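Long-range contacts in putative oxidoreductase molybdopterin-binding subunit (Sulfolobus tokodaii, PDB 4ZOH), which binds a pterin cytosine dinucleotide cofactor and probably houses the substrate-oxidising site of an oxidoreductase of the xanthine dehydrogenase and aldehyde oxidase family: residues Lys267-Ile272 and Arg362-Ile367; Pro306-Ile311 and Val408-Glu413. All blocks are in the same frame, centred on the assembly; numbering follows the deposited sequence.

Overall arrangement
From the N terminus, the chain turns through 267-272 between strands 254-266 and 272-282, runs along helix 288-304 and enters the loop 306-311. Helix 336-353 and helix 358-365 follow. Contact 1 closes a loop of 89 residues by setting 362-367 against the 267-272 turn. Helix 385-401 then leads to strand 405-412, where contact 2 closes 96 residues back to 306-311. The segments alternate, so the two loops cross. The centres of the two contacts lie about 11 Å apart, and probable backbone hydrogen bonds join them: K310 N to N365 O (2.8 Å) and I367 N to I308 O (2.9 Å). A five-stranded sheet, the end of helix 358-365 and the four-stranded sheet containing 405-412 are thus connected.

Contact 1: residues Lys267-Ile272 and Arg362-Ile367; sequences KKDGTI and RLKNAI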
ATOM      1  N   LYS A 267      -3.858  61.380 -22.600  1.00 44.92           N
ATOM      2  CA  LYS A 267      -4.017  62.299 -23.749  1.00 43.95           C
ATOM      3  C   LYS A 267      -5.100  61.859 -24.752  1.00 48.28           C
ATOM      4  O   LYS A 267      -5.376  60.644 -24.952  1.00 41.62           O
ATOM      5  CB  LYS A 267      -2.675  62.614 -24.374  1.00 43.98           C
ATOM      6  CG  LYS A 267      -2.135  63.888 -23.721  1.00 59.73           C
ATOM      7  CD  LYS A 267      -0.611  64.019 -23.766  1.00 68.24           C
ATOM      8  CE  LYS A 267      -0.191  65.479 -23.563  1.00 71.20           C
ATOM      9  NZ  LYS A 267       1.185  65.659 -24.114  1.00 77.83           N
ATOM     10  N   LYS A 268      -5.761  62.855 -25.341  1.00 50.50           N
ATOM     11  CA  LYS A 268      -6.847  62.621 -26.327  1.00 50.14           C
ATOM     12  C   LYS A 268      -6.442  61.712 -27.512  1.00 39.48           C
ATOM     13  O   LYS A 268      -7.299  61.073 -28.102  1.00 41.02           O
ATOM     14  CB  LYS A 268      -7.386  63.948 -26.883  1.00 55.58           C
ATOM     15  CG  LYS A 268      -8.113  64.806 -25.878  1.00 57.64           C
ATOM     16  CD  LYS A 268      -9.604  64.704 -26.052  1.00 60.83           C
ATOM     17  CE  LYS A 268     -10.191  66.049 -25.692  1.00 59.46           C
ATOM     18  NZ  LYS A 268     -11.380  65.802 -24.845  1.00 61.63           N
ATOM     19  N   ASP A 269      -5.151  61.646 -27.833  1.00 41.82           N
ATOM     20  CA  ASP A 269      -4.696  60.732 -28.842  1.00 48.00           C
ATOM     21  C   ASP A 269      -4.556  59.264 -28.347  1.00 52.02           C
ATOM     22  O   ASP A 269      -3.915  58.452 -29.017  1.00 56.82           O
ATOM     23  CB  ASP A 269      -3.397  61.254 -29.468  1.00 45.26           C
ATOM     24  CG  ASP A 269      -2.169  61.003 -28.612  1.00 50.72           C
ATOM     25  OD1 ASP A 269      -2.334  60.662 -27.416  1.00 55.43           O
ATOM     26  OD2 ASP A 269      -1.016  61.139 -29.150  1.00 41.31           O
ATOM     27  N   GLY A 270      -5.157  58.932 -27.194  1.00 51.79           N
ATOM     28  CA  GLY A 270      -4.991  57.615 -26.558  1.00 45.46           C
ATOM     29  C   GLY A 270      -3.668  57.273 -25.886  1.00 45.73           C
ATOM     30  O   GLY A 270      -3.447  56.100 -25.540  1.00 52.29           O
ATOM     31  N   THR A 271      -2.773  58.259 -25.711  1.00 44.57           N
ATOM     32  CA  THR A 271      -1.627  58.129 -24.772  1.00 47.72           C
ATOM     33  C   THR A 271      -2.187  57.918 -23.342  1.00 45.43           C
ATOM     34  O   THR A 271      -3.073  58.692 -22.895  1.00 40.29           O
ATOM     35  CB  THR A 271      -0.610  59.309 -24.847  1.00 47.40           C
ATOM     36  OG1 THR A 271      -0.125  59.462 -26.205  1.00 51.48           O
ATOM     37  CG2 THR A 271       0.619  59.065 -23.935  1.00 42.02           C
ATOM     38  N   ILE A 272      -1.754  56.815 -22.705  1.00 41.69           N
ATOM     39  CA  ILE A 272      -2.119  56.524 -21.292  1.00 39.90           C
ATOM     40  C   ILE A 272      -0.927  57.040 -20.515  1.00 34.15           C
ATOM     41  O   ILE A 272       0.210  56.598 -20.723  1.00 31.72           O
ATOM     42  CB  ILE A 272      -2.366  55.008 -20.987  1.00 41.11           C
ATOM     43  CG1 ILE A 272      -3.409  54.344 -21.921  1.00 40.08           C
ATOM     44  CG2 ILE A 272      -2.742  54.774 -19.539  1.00 36.41           C
ATOM     45  CD1 ILE A 272      -4.828  54.786 -21.787  1.00 42.41           C
ATOM     46  N   ARG A 362      -3.075  49.923 -28.150  1.00 31.52           N
ATOM     47  CA  ARG A 362      -2.029  49.083 -27.619  1.00 33.24           C
ATOM     48  C   ARG A 362      -0.709  49.252 -28.385  1.00 34.15           C
ATOM     49  O   ARG A 362       0.391  49.266 -27.784  1.00 34.24           O
ATOM     50  CB  ARG A 362      -2.526  47.576 -27.518  1.00 34.96           C
ATOM     51  CG  ARG A 362      -3.726  47.369 -26.582  1.00 30.98           C
ATOM     52  CD  ARG A 362      -4.247  45.901 -26.546  1.00 31.73           C
ATOM     53  NE  ARG A 362      -5.021  45.693 -25.326  1.00 26.39           N
ATOM     54  CZ  ARG A 362      -6.269  46.110 -25.128  1.00 29.53           C
ATOM     55  NH1 ARG A 362      -6.970  46.716 -26.099  1.00 26.04           N
ATOM     56  NH2 ARG A 362      -6.848  45.904 -23.948  1.00 25.22           N
ATOM     57  N   LEU A 363      -0.797  49.342 -29.718  1.00 37.25           N
ATOM     58  CA  LEU A 363       0.404  49.610 -30.529  1.00 40.15           C
ATOM     59  C   LEU A 363       0.960  51.000 -30.173  1.00 37.19           C
ATOM     60  O   LEU A 363       2.178  51.154 -30.198  1.00 36.26           O
ATOM     61  CB  LEU A 363       0.154  49.517 -32.048  1.00 40.97           C
ATOM     62  CG  LEU A 363      -0.113  48.113 -32.599  1.00 39.12           C
ATOM     63  CD1 LEU A 363      -0.726  48.282 -33.968  1.00 40.01           C
ATOM     64  CD2 LEU A 363       1.159  47.287 -32.630  1.00 36.80           C
ATOM     65  N   LYS A 364       0.064  51.945 -29.822  1.00 31.86           N
ATOM     66  CA  LYS A 364       0.468  53.301 -29.441  1.00 37.34           C
ATOM     67  C   LYS A 364       1.312  53.301 -28.129  1.00 42.13           C
ATOM     68  O   LYS A 364       2.441  53.883 -28.089  1.00 36.99           O
ATOM     69  CB  LYS A 364      -0.731  54.261 -29.369  1.00 38.57           C
ATOM     70  CG  LYS A 364      -0.292  55.688 -28.992  1.00 41.89           C
ATOM     71  CD  LYS A 364      -1.289  56.784 -29.285  1.00 48.18           C
ATOM     72  CE  LYS A 364      -1.079  57.298 -30.713  1.00 60.07           C
ATOM     73  NZ  LYS A 364      -2.195  58.134 -31.251  1.00 55.85           N
ATOM     74  N   ASN A 365       0.811  52.571 -27.108  1.00 39.97           N
ATOM     75  CA  ASN A 365       1.369  52.596 -25.751  1.00 32.86           C
ATOM     76  C   ASN A 365       2.391  51.572 -25.396  1.00 35.21           C
ATOM     77  O   ASN A 365       3.043  51.692 -24.377  1.00 34.38           O
ATOM     78  CB  ASN A 365       0.246  52.583 -24.760  1.00 33.66           C
ATOM     79  CG  ASN A 365      -0.576  53.857 -24.814  1.00 30.30           C
ATOM     80  OD1 ASN A 365      -0.127  54.902 -24.355  1.00 32.30           O
ATOM     81  ND2 ASN A 365      -1.783  53.770 -25.321  1.00 31.22           N
ATOM     82  N   ALA A 366       2.552  50.575 -26.250  1.00 34.82           N
ATOM     83  CA  ALA A 366       3.452  49.460 -26.042  1.00 34.39           C
ATOM     84  C   ALA A 366       4.920  49.850 -25.857  1.00 40.31           C
ATOM     85  O   ALA A 366       5.475  50.610 -26.666  1.00 47.18           O
ATOM     86  CB  ALA A 366       3.340  48.502 -27.253  1.00 38.72           C
ATOM     87  N   ILE A 367       5.553  49.319 -24.809  1.00 37.51           N
ATOM     88  CA  ILE A 367       7.003  49.261 -24.728  1.00 41.90           C
ATOM     89  C   ILE A 367       7.623  48.884 -26.108  1.00 47.20           C
ATOM     90  O   ILE A 367       7.063  48.055 -26.850  1.00 43.93           O
ATOM     91  CB  ILE A 367       7.418  48.250 -23.630  1.00 41.25           C
ATOM     92  CG1 ILE A 367       7.098  48.848 -22.273  1.00 42.28           C
ATOM     93  CG2 ILE A 367       8.916  47.934 -23.646  1.00 44.07           C
ATOM     94  CD1 ILE A 367       6.768  47.769 -21.251  1.00 47.08           C
TER
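The side chains of N365 and K364 make a polar, partly buried contact with the backbone of D269, G270 and I272, joining the end of helix 358-365 to the turn between strands 254-266 and 272-282. The evidence is strongest at N365, whose amide pairs with two peptide groups on either side of T271 in sequence. N365 ND2 donates to G270 O at 2.9 Å in an almost straight bond (175°), with that oxygen practically in the amide plane. In return I272 N donates to N365 OD1 at 3.0 Å, approaching from a position tilted 34° from the carbonyl plane. N365 ND2 also bonds I361 O within its own helix, which fixes the rotation of the amide, while CG1 of I272 lies 3.8 Å from N365 ND2. Replacing N365 by alanine removes both amide groups, and G270 O and I272 N, each in a buried residue, would probably be left without these mates, the turn less firmly tied to the helix.

K364 works at the more exposed side. A bend in its chain (chi3 -88°) brings K364 NZ to D269 O at 2.8 Å, in the carbonyl plane and on a lone pair. The D269 carboxylate adds only a long salt bridge, D269 OD2 to K364 NZ at 3.9 Å. Its other oxygen is used within the turn: D269 OD1 accepts from T271 OG1 at 2.8 Å on the syn side, and from T271 N, which meets it from above the carboxylate plane and forms an Asx turn. That double grip holds the carboxylate in place beside K364. With a type I turn from K267 to G270, positive phi at G270 and the K267 N to T271 O bond, the arrangement is that of a beta-hairpin closed by a type I turn and G1 bulge.

Contact 2: residues Pro306-Ile311 and Val408-Glu413; sequences PGIYKI and VSSYIE
A water bridges the two segments: it accepts from I308 N at 3.0 Å and donates to S410 O at 3.1 Å, in place of any direct hydrogen bond between them. S410 lies on strand 405-412; S409 and Y411, flanking it, bond backbone to backbone with strand 568-577. The backbone of S410 serves the other side: its N donates to E344, and its O takes the water.

Beside the water, the I308 side chain makes the apolar part of the contact. CG1 takes the position between the backbone N and the carbonyl carbon (chi1 56°), which lays it over one face of the Y309 ring, offset toward the rim. CD1 of I308 then packs 3.5 Å from S410 OG, a hydroxyl whose hydrogen bond goes to G569 O. The other branch, I308 CG2, rests against CB of I412 at 3.7 Å, the two side chains crossing obliquely. I412 CG2 in turn lies 3.7 Å from G307 O, whose polar partner is the Y380 hydroxyl.

A type II' turn from P306 to Y309, with G307 at positive phi, presents I308 to the strand. The chemistry implies a buried seam in which the N and O of S410 on this strand are met by a carboxylate and a water, while isoleucine branches supply the close packing.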
ATOM      1  N   PRO A 306       1.124  48.130 -14.469  1.00 30.73           N
ATOM      2  CA  PRO A 306       1.517  48.905 -15.653  1.00 31.85           C
ATOM      3  C   PRO A 306       1.468  48.106 -16.984  1.00 36.97           C
ATOM      4  O   PRO A 306       1.586  48.700 -18.079  1.00 36.13           O
ATOM      5  CB  PRO A 306       2.974  49.326 -15.339  1.00 32.36           C
ATOM      6  CG  PRO A 306       3.171  49.121 -13.859  1.00 33.48           C
ATOM      7  CD  PRO A 306       2.289  47.905 -13.586  1.00 32.93           C
ATOM      8  N   GLY A 307       1.361  46.776 -16.898  1.00 33.62           N
ATOM      9  CA  GLY A 307       1.246  45.947 -18.072  1.00 28.87           C
ATOM     10  C   GLY A 307       2.418  46.142 -19.031  1.00 28.87           C
ATOM     11  O   GLY A 307       3.574  46.291 -18.624  1.00 27.90           O
ATOM     12  N   ILE A 308       2.106  46.163 -20.323  1.00 29.92           N
ATOM     13  CA  ILE A 308       3.121  46.266 -21.384  1.00 30.91           C
ATOM     14  C   ILE A 308       3.295  47.727 -21.843  1.00 30.81           C
ATOM     15  O   ILE A 308       3.944  47.952 -22.858  1.00 34.68           O
ATOM     16  CB  ILE A 308       2.724  45.382 -22.632  1.00 33.62           C
ATOM     17  CG1 ILE A 308       1.326  45.779 -23.167  1.00 31.56           C
ATOM     18  CG2 ILE A 308       2.796  43.899 -22.279  1.00 29.71           C
ATOM     19  CD1 ILE A 308       1.259  45.832 -24.686  1.00 30.08           C
ATOM     20  N   TYR A 309       2.711  48.683 -21.103  1.00 29.88           N
ATOM     21  CA  TYR A 309       2.632  50.098 -21.477  1.00 32.21           C
ATOM     22  C   TYR A 309       3.752  51.059 -20.983  1.00 36.50           C
ATOM     23  O   TYR A 309       4.412  50.853 -19.940  1.00 34.37           O
ATOM     24  CB  TYR A 309       1.262  50.617 -21.139  1.00 29.21           C
ATOM     25  CG  TYR A 309       0.226  49.708 -21.721  1.00 29.43           C
ATOM     26  CD1 TYR A 309       0.146  49.504 -23.100  1.00 30.55           C
ATOM     27  CD2 TYR A 309      -0.612  48.962 -20.907  1.00 30.75           C
ATOM     28  CE1 TYR A 309      -0.787  48.655 -23.640  1.00 27.56           C
ATOM     29  CE2 TYR A 309      -1.551  48.103 -21.431  1.00 28.94           C
ATOM     30  CZ  TYR A 309      -1.612  47.925 -22.806  1.00 30.43           C
ATOM     31  OH  TYR A 309      -2.561  47.098 -23.373  1.00 27.39           O
ATOM     32  N   LYS A 310       3.957  52.135 -21.733  1.00 39.86           N
ATOM     33  CA  LYS A 310       5.025  53.081 -21.392  1.00 39.24           C
ATOM     34  C   LYS A 310       4.449  54.124 -20.392  1.00 37.68           C
ATOM     35  O   LYS A 310       4.536  55.311 -20.628  1.00 41.21           O
ATOM     36  CB  LYS A 310       5.593  53.679 -22.687  1.00 40.63           C
ATOM     37  CG  LYS A 310       6.422  52.734 -23.572  1.00 41.38           C
ATOM     38  CD  LYS A 310       6.881  53.350 -24.927  1.00 43.27           C
ATOM     39  CE  LYS A 310       5.774  54.108 -25.677  1.00 44.53           C
ATOM     40  NZ  LYS A 310       6.007  54.131 -27.163  1.00 52.74           N
ATOM     41  N   ILE A 311       3.867  53.650 -19.284  1.00 34.55           N
ATOM     42  CA  ILE A 311       3.198  54.480 -18.244  1.00 42.66           C
ATOM     43  C   ILE A 311       4.227  55.471 -17.631  1.00 38.53           C
ATOM     44  O   ILE A 311       5.402  55.112 -17.392  1.00 35.05           O
ATOM     45  CB  ILE A 311       2.606  53.577 -17.079  1.00 45.41           C
ATOM     46  CG1 ILE A 311       1.494  52.663 -17.572  1.00 51.27           C
ATOM     47  CG2 ILE A 311       2.090  54.336 -15.861  1.00 44.75           C
ATOM     48  CD1 ILE A 311       0.264  53.339 -18.139  1.00 47.87           C
ATOM     49  N   VAL A 408      -9.604  42.225 -27.639  1.00 24.71           N
ATOM     50  CA  VAL A 408      -8.201  41.843 -27.540  1.00 25.71           C
ATOM     51  C   VAL A 408      -7.670  42.194 -26.157  1.00 27.45           C
ATOM     52  O   VAL A 408      -8.276  43.047 -25.473  1.00 26.76           O
ATOM     53  CB  VAL A 408      -7.348  42.441 -28.682  1.00 28.76           C
ATOM     54  CG1 VAL A 408      -8.222  42.647 -29.920  1.00 29.63           C
ATOM     55  CG2 VAL A 408      -6.670  43.737 -28.346  1.00 29.00           C
ATOM     56  N   SER A 409      -6.548  41.563 -25.767  1.00 25.33           N
ATOM     57  CA  SER A 409      -5.784  42.067 -24.643  1.00 27.41           C
ATOM     58  C   SER A 409      -4.364  41.585 -24.806  1.00 28.49           C
ATOM     59  O   SER A 409      -4.059  40.592 -25.493  1.00 32.41           O
ATOM     60  CB  SER A 409      -6.426  41.688 -23.247  1.00 22.79           C
ATOM     61  OG  SER A 409      -6.196  40.317 -22.986  1.00 27.90           O
ATOM     62  N   SER A 410      -3.475  42.329 -24.204  1.00 24.22           N
ATOM     63  CA  SER A 410      -2.110  41.983 -24.255  1.00 26.56           C
ATOM     64  C   SER A 410      -1.643  41.778 -22.791  1.00 32.00           C
ATOM     65  O   SER A 410      -2.173  42.432 -21.884  1.00 32.49           O
ATOM     66  CB  SER A 410      -1.407  43.126 -24.874  1.00 27.36           C
ATOM     67  OG  SER A 410      -0.153  42.642 -25.176  1.00 35.06           O
ATOM     68  N   TYR A 411      -0.735  40.839 -22.552  1.00 27.15           N
ATOM     69  CA  TYR A 411      -0.378  40.551 -21.196  1.00 27.89           C
ATOM     70  C   TYR A 411       1.118  40.481 -21.142  1.00 25.23           C
ATOM     71  O   TYR A 411       1.801  40.237 -22.155  1.00 24.08           O
ATOM     72  CB  TYR A 411      -1.055  39.218 -20.695  1.00 25.09           C
ATOM     73  CG  TYR A 411      -0.380  37.994 -21.227  1.00 27.63           C
ATOM     74  CD1 TYR A 411       0.704  37.439 -20.560  1.00 25.32           C
ATOM     75  CD2 TYR A 411      -0.770  37.423 -22.505  1.00 28.10           C
ATOM     76  CE1 TYR A 411       1.388  36.332 -21.090  1.00 28.54           C
ATOM     77  CE2 TYR A 411      -0.120  36.295 -23.020  1.00 25.76           C
ATOM     78  CZ  TYR A 411       0.937  35.752 -22.315  1.00 29.81           C
ATOM     79  OH  TYR A 411       1.630  34.678 -22.813  1.00 30.68           O
ATOM     80  N   ILE A 412       1.635  40.700 -19.944  1.00 23.58           N
ATOM     81  CA  ILE A 412       3.013  40.303 -19.617  1.00 24.18           C
ATOM     82  C   ILE A 412       2.910  39.633 -18.223  1.00 23.29           C
ATOM     83  O   ILE A 412       1.882  39.802 -17.583  1.00 22.44           O
ATOM     84  CB  ILE A 412       3.977  41.500 -19.685  1.00 22.79           C
ATOM     85  CG1 ILE A 412       5.410  40.999 -19.586  1.00 22.39           C
ATOM     86  CG2 ILE A 412       3.564  42.635 -18.735  1.00 25.65           C
ATOM     87  CD1 ILE A 412       6.452  41.740 -20.393  1.00 20.66           C
ATOM     88  N   GLU A 413       3.912  38.853 -17.791  1.00 21.08           N
ATOM     89  CA  GLU A 413       3.676  37.868 -16.786  1.00 22.26           C
ATOM     90  C   GLU A 413       4.996  37.561 -16.139  1.00 25.23           C
ATOM     91  O   GLU A 413       6.038  37.843 -16.746  1.00 24.16           O
ATOM     92  CB  GLU A 413       2.934  36.638 -17.436  1.00 22.34           C
ATOM     93  CG  GLU A 413       3.183  35.201 -16.960  1.00 23.21           C
ATOM     94  CD  GLU A 413       2.603  34.891 -15.580  1.00 25.89           C
ATOM     95  OE1 GLU A 413       2.386  35.877 -14.770  1.00 26.36           O
ATOM     96  OE2 GLU A 413       2.384  33.665 -15.294  1.00 22.41           O
TER
HETATM   97  O   HOH W   1      -0.448  44.585 -20.472  1.00 28.26           O